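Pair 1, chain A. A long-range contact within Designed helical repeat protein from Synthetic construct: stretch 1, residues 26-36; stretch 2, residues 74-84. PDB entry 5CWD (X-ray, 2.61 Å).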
# COMPACT_ATOMS: atom_id res chain seq x y z
N VAL A 26 17.95 -0.87 5.28
CA VAL A 26 17.40 -2.21 5.14
C VAL A 26 16.36 -2.24 4.03
O VAL A 26 16.36 -3.14 3.19
CB VAL A 26 16.77 -2.70 6.47
CG1 VAL A 26 16.19 -4.10 6.31
CG2 VAL A 26 17.81 -2.67 7.58
N ALA A 27 15.47 -1.25 4.04
CA ALA A 27 14.42 -1.15 3.04
C ALA A 27 15.01 -0.93 1.65
O ALA A 27 14.58 -1.57 0.68
CB ALA A 27 13.46 -0.03 3.39
N LYS A 28 15.98 -0.04 1.56
CA LYS A 28 16.66 0.23 0.29
C LYS A 28 17.30 -1.05 -0.24
O LYS A 28 17.13 -1.41 -1.41
CB LYS A 28 17.72 1.31 0.46
CG LYS A 28 17.18 2.65 0.95
CD LYS A 28 18.29 3.64 1.25
CE LYS A 28 17.76 4.88 1.95
NZ LYS A 28 18.85 5.76 2.46
N GLN A 29 18.03 -1.74 0.64
CA GLN A 29 18.66 -3.01 0.28
C GLN A 29 17.61 -4.01 -0.20
O GLN A 29 17.77 -4.65 -1.24
CB GLN A 29 19.43 -3.58 1.47
CG GLN A 29 20.10 -4.92 1.21
CD GLN A 29 21.09 -4.87 0.07
OE1 GLN A 29 21.62 -3.81 -0.27
NE2 GLN A 29 21.35 -6.02 -0.55
N ALA A 30 16.52 -4.12 0.56
CA ALA A 30 15.42 -5.01 0.22
C ALA A 30 14.88 -4.70 -1.17
O ALA A 30 14.66 -5.61 -1.98
CB ALA A 30 14.32 -4.90 1.26
N ALA A 31 14.67 -3.42 -1.44
CA ALA A 31 14.22 -2.97 -2.75
C ALA A 31 15.21 -3.38 -3.84
O ALA A 31 14.83 -3.98 -4.85
CB ALA A 31 14.02 -1.47 -2.76
N LYS A 32 16.48 -3.06 -3.62
CA LYS A 32 17.53 -3.42 -4.58
C LYS A 32 17.52 -4.92 -4.86
O LYS A 32 17.64 -5.34 -6.01
CB LYS A 32 18.90 -2.98 -4.06
CG LYS A 32 19.11 -1.47 -4.06
CD LYS A 32 20.48 -1.09 -3.52
CE LYS A 32 20.68 0.42 -3.52
NZ LYS A 32 22.04 0.82 -3.07
N ASP A 33 17.39 -5.72 -3.81
CA ASP A 33 17.33 -7.17 -3.98
C ASP A 33 16.11 -7.56 -4.80
O ASP A 33 16.21 -8.36 -5.74
CB ASP A 33 17.30 -7.87 -2.62
CG ASP A 33 18.65 -7.86 -1.92
OD1 ASP A 33 19.58 -8.53 -2.43
OD2 ASP A 33 18.79 -7.21 -0.87
N CYS A 34 14.95 -7.01 -4.44
CA CYS A 34 13.72 -7.26 -5.18
C CYS A 34 13.90 -6.98 -6.67
O CYS A 34 13.55 -7.80 -7.51
CB CYS A 34 12.58 -6.40 -4.62
SG CYS A 34 11.12 -6.31 -5.68
N LEU A 35 14.46 -5.81 -6.98
CA LEU A 35 14.69 -5.44 -8.37
C LEU A 35 15.71 -6.37 -9.04
O LEU A 35 15.52 -6.77 -10.19
CB LEU A 35 15.17 -4.00 -8.47
CG LEU A 35 14.23 -2.89 -7.99
CD1 LEU A 35 14.67 -1.56 -8.56
CD2 LEU A 35 12.78 -3.18 -8.36
N GLU A 36 16.78 -6.71 -8.32
CA GLU A 36 17.78 -7.62 -8.87
C GLU A 36 17.15 -8.95 -9.26
O GLU A 36 17.31 -9.41 -10.39
CB GLU A 36 18.91 -7.86 -7.86
CG GLU A 36 19.92 -8.89 -8.32
CD GLU A 36 21.10 -9.04 -7.37
OE1 GLU A 36 21.22 -8.22 -6.44
OE2 GLU A 36 21.90 -9.98 -7.57
N LYS A 74 7.67 4.82 2.72
CA LYS A 74 8.98 5.22 2.20
C LYS A 74 9.61 4.08 1.40
O LYS A 74 10.21 4.32 0.36
CB LYS A 74 9.92 5.65 3.33
CG LYS A 74 11.34 5.90 2.84
CD LYS A 74 12.00 7.08 3.55
CE LYS A 74 13.33 7.43 2.89
NZ LYS A 74 13.93 8.66 3.46
N ALA A 75 9.46 2.85 1.89
CA ALA A 75 10.01 1.68 1.20
C ALA A 75 9.40 1.54 -0.19
O ALA A 75 10.12 1.35 -1.18
CB ALA A 75 9.77 0.43 2.01
N CYS A 76 8.07 1.61 -0.25
CA CYS A 76 7.37 1.57 -1.53
C CYS A 76 7.91 2.65 -2.46
O CYS A 76 8.27 2.37 -3.61
CB CYS A 76 5.87 1.77 -1.32
SG CYS A 76 4.96 2.08 -2.85
N LEU A 77 7.98 3.87 -1.95
CA LEU A 77 8.50 4.97 -2.75
C LEU A 77 9.98 4.76 -3.08
O LEU A 77 10.47 5.23 -4.10
CB LEU A 77 8.30 6.30 -2.03
CG LEU A 77 6.84 6.64 -1.73
CD1 LEU A 77 6.75 7.93 -0.92
CD2 LEU A 77 6.02 6.75 -3.01
N GLU A 78 10.68 4.03 -2.21
CA GLU A 78 12.10 3.76 -2.43
C GLU A 78 12.28 2.82 -3.61
O GLU A 78 13.01 3.14 -4.55
CB GLU A 78 12.74 3.15 -1.18
CG GLU A 78 13.83 4.01 -0.57
CD GLU A 78 15.01 4.19 -1.50
OE1 GLU A 78 15.28 3.28 -2.32
OE2 GLU A 78 15.68 5.24 -1.41
N VAL A 79 11.62 1.67 -3.57
CA VAL A 79 11.71 0.72 -4.67
C VAL A 79 11.13 1.35 -5.93
O VAL A 79 11.61 1.08 -7.03
CB VAL A 79 10.97 -0.60 -4.35
CG1 VAL A 79 9.49 -0.37 -4.14
CG2 VAL A 79 11.20 -1.62 -5.46
N ALA A 80 10.11 2.18 -5.77
CA ALA A 80 9.57 2.93 -6.91
C ALA A 80 10.66 3.81 -7.53
O ALA A 80 10.87 3.77 -8.75
CB ALA A 80 8.39 3.77 -6.48
N LYS A 81 11.35 4.59 -6.70
CA LYS A 81 12.45 5.42 -7.18
C LYS A 81 13.57 4.55 -7.74
O LYS A 81 14.28 4.95 -8.66
CB LYS A 81 12.99 6.31 -6.07
CG LYS A 81 12.89 7.80 -6.36
CD LYS A 81 13.52 8.64 -5.26
CE LYS A 81 13.47 10.13 -5.60
NZ LYS A 81 13.92 10.97 -4.46
N GLN A 82 13.72 3.36 -7.16
CA GLN A 82 14.76 2.43 -7.57
C GLN A 82 14.42 1.80 -8.93
O GLN A 82 15.30 1.52 -9.74
CB GLN A 82 14.94 1.34 -6.51
CG GLN A 82 16.25 0.58 -6.60
CD GLN A 82 17.35 1.19 -5.75
OE1 GLN A 82 18.45 1.45 -6.24
NE2 GLN A 82 17.06 1.41 -4.47
N ALA A 83 13.13 1.57 -9.16
CA ALA A 83 12.66 0.86 -10.34
C ALA A 83 12.29 1.79 -11.49
O ALA A 83 11.85 1.33 -12.55
CB ALA A 83 11.46 -0.01 -9.97
N GLY A 84 12.46 3.09 -11.29
CA GLY A 84 12.10 4.06 -12.30
C GLY A 84 10.61 4.08 -12.58
O GLY A 84 10.18 4.46 -13.67

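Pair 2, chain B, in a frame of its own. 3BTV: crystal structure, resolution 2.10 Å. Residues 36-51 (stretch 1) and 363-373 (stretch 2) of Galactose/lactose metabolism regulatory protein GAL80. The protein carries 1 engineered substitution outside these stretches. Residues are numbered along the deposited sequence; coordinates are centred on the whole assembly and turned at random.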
# COMPACT_ATOMS: atom_id res chain seq x y z
N ILE B 36 31.14 -13.21 -13.13
CA ILE B 36 31.41 -14.58 -13.58
C ILE B 36 30.12 -15.41 -13.64
O ILE B 36 30.01 -16.34 -14.44
CB ILE B 36 32.44 -15.27 -12.66
CG1 ILE B 36 32.85 -16.62 -13.26
CG2 ILE B 36 31.88 -15.45 -11.26
CD1 ILE B 36 33.57 -16.49 -14.59
N LYS B 37 29.15 -15.04 -12.81
CA LYS B 37 27.91 -15.81 -12.71
C LYS B 37 26.78 -15.30 -13.61
O LYS B 37 25.80 -16.02 -13.83
CB LYS B 37 27.44 -15.86 -11.26
CG LYS B 37 28.41 -16.56 -10.32
CD LYS B 37 27.93 -16.48 -8.87
CE LYS B 37 28.98 -17.01 -7.90
NZ LYS B 37 28.56 -16.86 -6.47
N THR B 38 26.91 -14.09 -14.14
CA THR B 38 25.84 -13.51 -14.94
C THR B 38 26.33 -13.07 -16.31
O THR B 38 25.91 -13.61 -17.33
CB THR B 38 25.19 -12.30 -14.24
OG1 THR B 38 26.21 -11.37 -13.84
CG2 THR B 38 24.41 -12.76 -13.02
N HIS B 39 27.21 -12.08 -16.34
CA HIS B 39 27.75 -11.59 -17.60
C HIS B 39 28.49 -12.69 -18.37
O HIS B 39 28.29 -12.85 -19.57
CB HIS B 39 28.69 -10.41 -17.37
CG HIS B 39 27.98 -9.16 -16.95
ND1 HIS B 39 27.72 -8.13 -17.81
CD2 HIS B 39 27.46 -8.79 -15.75
CE1 HIS B 39 27.07 -7.17 -17.17
NE2 HIS B 39 26.91 -7.55 -15.92
N TYR B 40 29.33 -13.45 -17.68
CA TYR B 40 30.16 -14.42 -18.38
C TYR B 40 29.35 -15.47 -19.14
O TYR B 40 29.53 -15.65 -20.34
CB TYR B 40 31.18 -15.09 -17.45
CG TYR B 40 31.97 -16.17 -18.14
CD1 TYR B 40 31.86 -17.50 -17.77
CD2 TYR B 40 32.82 -15.86 -19.20
CE1 TYR B 40 32.58 -18.49 -18.42
CE2 TYR B 40 33.55 -16.84 -19.85
CZ TYR B 40 33.42 -18.16 -19.46
OH TYR B 40 34.14 -19.15 -20.11
N PRO B 41 28.45 -16.17 -18.43
CA PRO B 41 27.62 -17.17 -19.12
C PRO B 41 26.99 -16.61 -20.40
O PRO B 41 26.98 -17.28 -21.43
CB PRO B 41 26.55 -17.50 -18.08
CG PRO B 41 27.25 -17.32 -16.78
CD PRO B 41 28.19 -16.15 -16.98
N ALA B 42 26.47 -15.38 -20.33
CA ALA B 42 25.87 -14.74 -21.49
C ALA B 42 26.85 -14.59 -22.65
O ALA B 42 26.58 -15.04 -23.77
CB ALA B 42 25.30 -13.38 -21.11
N ILE B 43 27.99 -13.97 -22.38
CA ILE B 43 29.00 -13.76 -23.41
C ILE B 43 29.53 -15.08 -23.97
O ILE B 43 29.92 -15.18 -25.13
CB ILE B 43 30.19 -12.93 -22.88
CG1 ILE B 43 29.69 -11.58 -22.35
CG2 ILE B 43 31.26 -12.75 -23.95
CD1 ILE B 43 30.80 -10.69 -21.83
N LEU B 44 29.52 -16.11 -23.12
CA LEU B 44 30.01 -17.43 -23.50
C LEU B 44 29.11 -18.03 -24.57
O LEU B 44 29.58 -18.64 -25.53
CB LEU B 44 30.06 -18.34 -22.28
CG LEU B 44 30.69 -19.72 -22.46
CD1 LEU B 44 32.09 -19.60 -23.05
CD2 LEU B 44 30.73 -20.45 -21.13
N GLN B 45 27.81 -17.82 -24.41
CA GLN B 45 26.81 -18.40 -25.30
C GLN B 45 26.74 -17.64 -26.63
O GLN B 45 26.44 -18.22 -27.68
CB GLN B 45 25.45 -18.41 -24.61
CG GLN B 45 24.51 -19.49 -25.12
CD GLN B 45 23.49 -19.89 -24.08
OE1 GLN B 45 23.46 -19.34 -22.98
NE2 GLN B 45 22.64 -20.85 -24.42
N LEU B 46 27.01 -16.34 -26.59
CA LEU B 46 27.00 -15.51 -27.78
C LEU B 46 28.43 -15.28 -28.26
O LEU B 46 28.81 -14.16 -28.62
CB LEU B 46 26.29 -14.19 -27.50
CG LEU B 46 24.88 -14.38 -26.93
CD1 LEU B 46 24.36 -13.11 -26.25
CD2 LEU B 46 23.91 -14.86 -28.00
N SER B 47 29.22 -16.35 -28.23
CA SER B 47 30.63 -16.33 -28.60
C SER B 47 30.86 -15.68 -29.95
O SER B 47 31.94 -15.15 -30.22
CB SER B 47 31.17 -17.75 -28.62
OG SER B 47 30.33 -18.58 -29.40
N SER B 48 29.86 -15.74 -30.81
CA SER B 48 29.95 -15.14 -32.13
C SER B 48 29.92 -13.62 -32.04
O SER B 48 30.83 -12.93 -32.51
CB SER B 48 28.81 -15.62 -33.02
OG SER B 48 28.72 -17.04 -32.99
N GLN B 49 28.86 -13.10 -31.41
CA GLN B 49 28.63 -11.67 -31.34
C GLN B 49 29.56 -10.93 -30.38
O GLN B 49 29.73 -9.72 -30.49
CB GLN B 49 27.18 -11.38 -30.95
CG GLN B 49 26.14 -11.89 -31.93
CD GLN B 49 25.54 -13.21 -31.50
OE1 GLN B 49 24.31 -13.36 -31.47
NE2 GLN B 49 26.39 -14.17 -31.15
N PHE B 50 30.15 -11.66 -29.43
CA PHE B 50 31.00 -11.03 -28.42
C PHE B 50 32.29 -11.80 -28.18
O PHE B 50 32.31 -13.03 -28.16
CB PHE B 50 30.25 -10.90 -27.10
CG PHE B 50 29.06 -9.97 -27.15
CD1 PHE B 50 27.78 -10.48 -27.28
CD2 PHE B 50 29.23 -8.60 -27.04
CE1 PHE B 50 26.68 -9.63 -27.32
CE2 PHE B 50 28.14 -7.75 -27.08
CZ PHE B 50 26.86 -8.27 -27.22
N GLN B 51 33.37 -11.05 -27.97
CA GLN B 51 34.64 -11.64 -27.58
C GLN B 51 35.36 -10.77 -26.55
O GLN B 51 35.48 -9.56 -26.73
CB GLN B 51 35.54 -11.85 -28.81
CG GLN B 51 35.33 -13.19 -29.50
CD GLN B 51 35.55 -14.36 -28.57
OE1 GLN B 51 34.63 -14.81 -27.89
NE2 GLN B 51 36.78 -14.87 -28.55
N ALA B 363 16.18 -16.52 -14.06
CA ALA B 363 15.96 -15.10 -14.31
C ALA B 363 17.27 -14.36 -14.19
O ALA B 363 17.55 -13.45 -14.97
CB ALA B 363 14.95 -14.54 -13.32
N ILE B 364 18.05 -14.76 -13.19
CA ILE B 364 19.34 -14.15 -12.90
C ILE B 364 20.21 -14.01 -14.14
O ILE B 364 20.60 -12.90 -14.52
CB ILE B 364 20.11 -15.01 -11.89
CG1 ILE B 364 19.24 -15.30 -10.67
CG2 ILE B 364 21.41 -14.33 -11.50
CD1 ILE B 364 19.73 -16.46 -9.83
N VAL B 365 20.51 -15.14 -14.76
CA VAL B 365 21.35 -15.17 -15.95
C VAL B 365 20.52 -14.91 -17.20
O VAL B 365 20.97 -14.24 -18.12
CB VAL B 365 22.06 -16.54 -16.08
CG1 VAL B 365 22.85 -16.83 -14.83
CG2 VAL B 365 21.06 -17.65 -16.33
N GLY B 366 19.30 -15.44 -17.22
CA GLY B 366 18.40 -15.23 -18.33
C GLY B 366 18.23 -13.76 -18.66
O GLY B 366 18.42 -13.34 -19.80
N ASN B 367 17.87 -12.96 -17.67
CA ASN B 367 17.59 -11.56 -17.93
C ASN B 367 18.81 -10.84 -18.48
O ASN B 367 18.71 -10.10 -19.46
CB ASN B 367 17.01 -10.87 -16.70
CG ASN B 367 15.65 -11.43 -16.33
OD1 ASN B 367 15.09 -12.22 -17.07
ND2 ASN B 367 15.12 -11.01 -15.18
N ILE B 368 19.96 -11.05 -17.85
CA ILE B 368 21.19 -10.45 -18.35
C ILE B 368 21.52 -10.97 -19.74
O ILE B 368 22.05 -10.25 -20.59
CB ILE B 368 22.41 -10.68 -17.41
CG1 ILE B 368 22.38 -9.71 -16.23
CG2 ILE B 368 23.70 -10.48 -18.17
CD1 ILE B 368 21.32 -10.02 -15.20
N HIS B 369 21.19 -12.23 -19.99
CA HIS B 369 21.48 -12.83 -21.29
C HIS B 369 20.70 -12.10 -22.37
O HIS B 369 21.22 -11.77 -23.43
CB HIS B 369 21.12 -14.31 -21.30
CG HIS B 369 21.45 -15.00 -22.59
ND1 HIS B 369 20.52 -15.20 -23.59
CD2 HIS B 369 22.61 -15.52 -23.05
CE1 HIS B 369 21.09 -15.82 -24.61
NE2 HIS B 369 22.36 -16.02 -24.31
N ARG B 370 19.43 -11.85 -22.07
CA ARG B 370 18.51 -11.25 -23.03
C ARG B 370 18.87 -9.79 -23.27
O ARG B 370 18.56 -9.23 -24.32
CB ARG B 370 17.06 -11.41 -22.55
CG ARG B 370 16.52 -12.82 -22.76
CD ARG B 370 15.26 -13.11 -21.95
NE ARG B 370 14.07 -12.42 -22.48
CZ ARG B 370 13.05 -13.03 -23.09
NH1 ARG B 370 13.04 -14.35 -23.25
NH2 ARG B 370 12.04 -12.31 -23.53
N LEU B 371 19.53 -9.19 -22.29
CA LEU B 371 20.05 -7.83 -22.45
C LEU B 371 21.20 -7.81 -23.47
O LEU B 371 21.23 -6.98 -24.38
CB LEU B 371 20.52 -7.28 -21.10
CG LEU B 371 21.17 -5.90 -21.11
CD1 LEU B 371 20.29 -4.89 -21.83
CD2 LEU B 371 21.47 -5.45 -19.68
N TYR B 372 22.15 -8.73 -23.30
CA TYR B 372 23.25 -8.87 -24.25
C TYR B 372 22.72 -9.14 -25.65
O TYR B 372 23.17 -8.54 -26.61
CB TYR B 372 24.19 -10.00 -23.83
CG TYR B 372 25.33 -9.53 -22.96
CD1 TYR B 372 25.19 -9.49 -21.58
CD2 TYR B 372 26.54 -9.12 -23.51
CE1 TYR B 372 26.22 -9.04 -20.78
CE2 TYR B 372 27.58 -8.67 -22.72
CZ TYR B 372 27.41 -8.64 -21.35
OH TYR B 372 28.43 -8.20 -20.54
N GLN B 373 21.75 -10.04 -25.74
CA GLN B 373 21.15 -10.37 -27.03
C GLN B 373 20.58 -9.12 -27.70
O GLN B 373 20.81 -8.88 -28.88
CB GLN B 373 20.07 -11.45 -26.87
CG GLN B 373 19.50 -11.97 -28.17
CD GLN B 373 20.44 -12.91 -28.89
OE1 GLN B 373 20.99 -12.58 -29.95
NE2 GLN B 373 20.66 -14.09 -28.32

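The sharpest difference lies at one matched position, Gln A82 in pair 1 and Tyr B372 in pair 2. Tyr B372 reaches across to join the one hydrogen bond between its two stretches: its OH lies 2.8 Å from His B39 ND1, nearly linear, with either partner able to donate. Pair 1 has no hydrogen bond across its stretches. Gln A82 instead packs its chain, with CG 3.3 Å from Leu A35 CD1 and NE2 3.6 Å from Lys A32 CG.

The backbones are nearly the same. Two helices cross at -45° in pair 1 and -49° in pair 2, with axes 8.9 and 8.7 Å apart at closest approach, and 14 central residues superpose to 0.5 Å. Both pairs have an alanine, pointing toward the other helix, where the CA atoms come closest: Ala A31 matches Ala B42. The CA of Ala A31 comes within 4.9 Å of the CA of Val A79, and the CA of Ala B42 within 4.8 Å of the CA of His B369. The first shared feature is a small residue at the crossing.

Opposite that alanine the solutions diverge. Val A79 meets it at its branch point, CB, 3.5 Å from Ala A31 CB. His B369 starts sideways but brings its ring nearer, the ring edge meeting the backbone, with CD2 3.7 Å from Ala B42 CA. This costs something: His B369 NE2 is buried by the contact without a polar partner in the model.

One turn on, Leu A35 and Leu B46 coincide, though Leu B46 has already left helical geometry. Leu A35 places CD2 3.7 Å from Val A79 CG2 and 3.8 Å from Ala A83 CB; Leu B46 packs CD1 3.9 Å from Tyr B372 CB.

The matched pair Lys A28 and Glu A78 touches through Lys A28 CG and Glu A78 CD, 3.6 Å apart, so the aliphatic part of Lys A28 lies against the carboxylate carbon of Glu A78. Their counterparts, His B39 and Ile B368, meet more loosely, with His B39 CA 4.2 Å from Ile B368 CG2. At Lys A32 the natural protein has Ile B43, whose CG1 lies 3.6 Å from Tyr B372 CE2.

Pair 2 also turns back after its short helix, and Phe B50, which has no matched residue in pair 1, offers its ring face to the edge of Tyr B372; Phe B50 CZ lies 3.8 Å from Tyr B372 CD2. Pair 2 buries 689 Å² against 474 Å², though its first stretch has 16 residues against 11. For a designer, the two pairs share an alanine at the crossing and a leucine one turn on, while the residues facing them differ: Val A79 and Gln A82 in one, His B369 and Tyr B372 in the other.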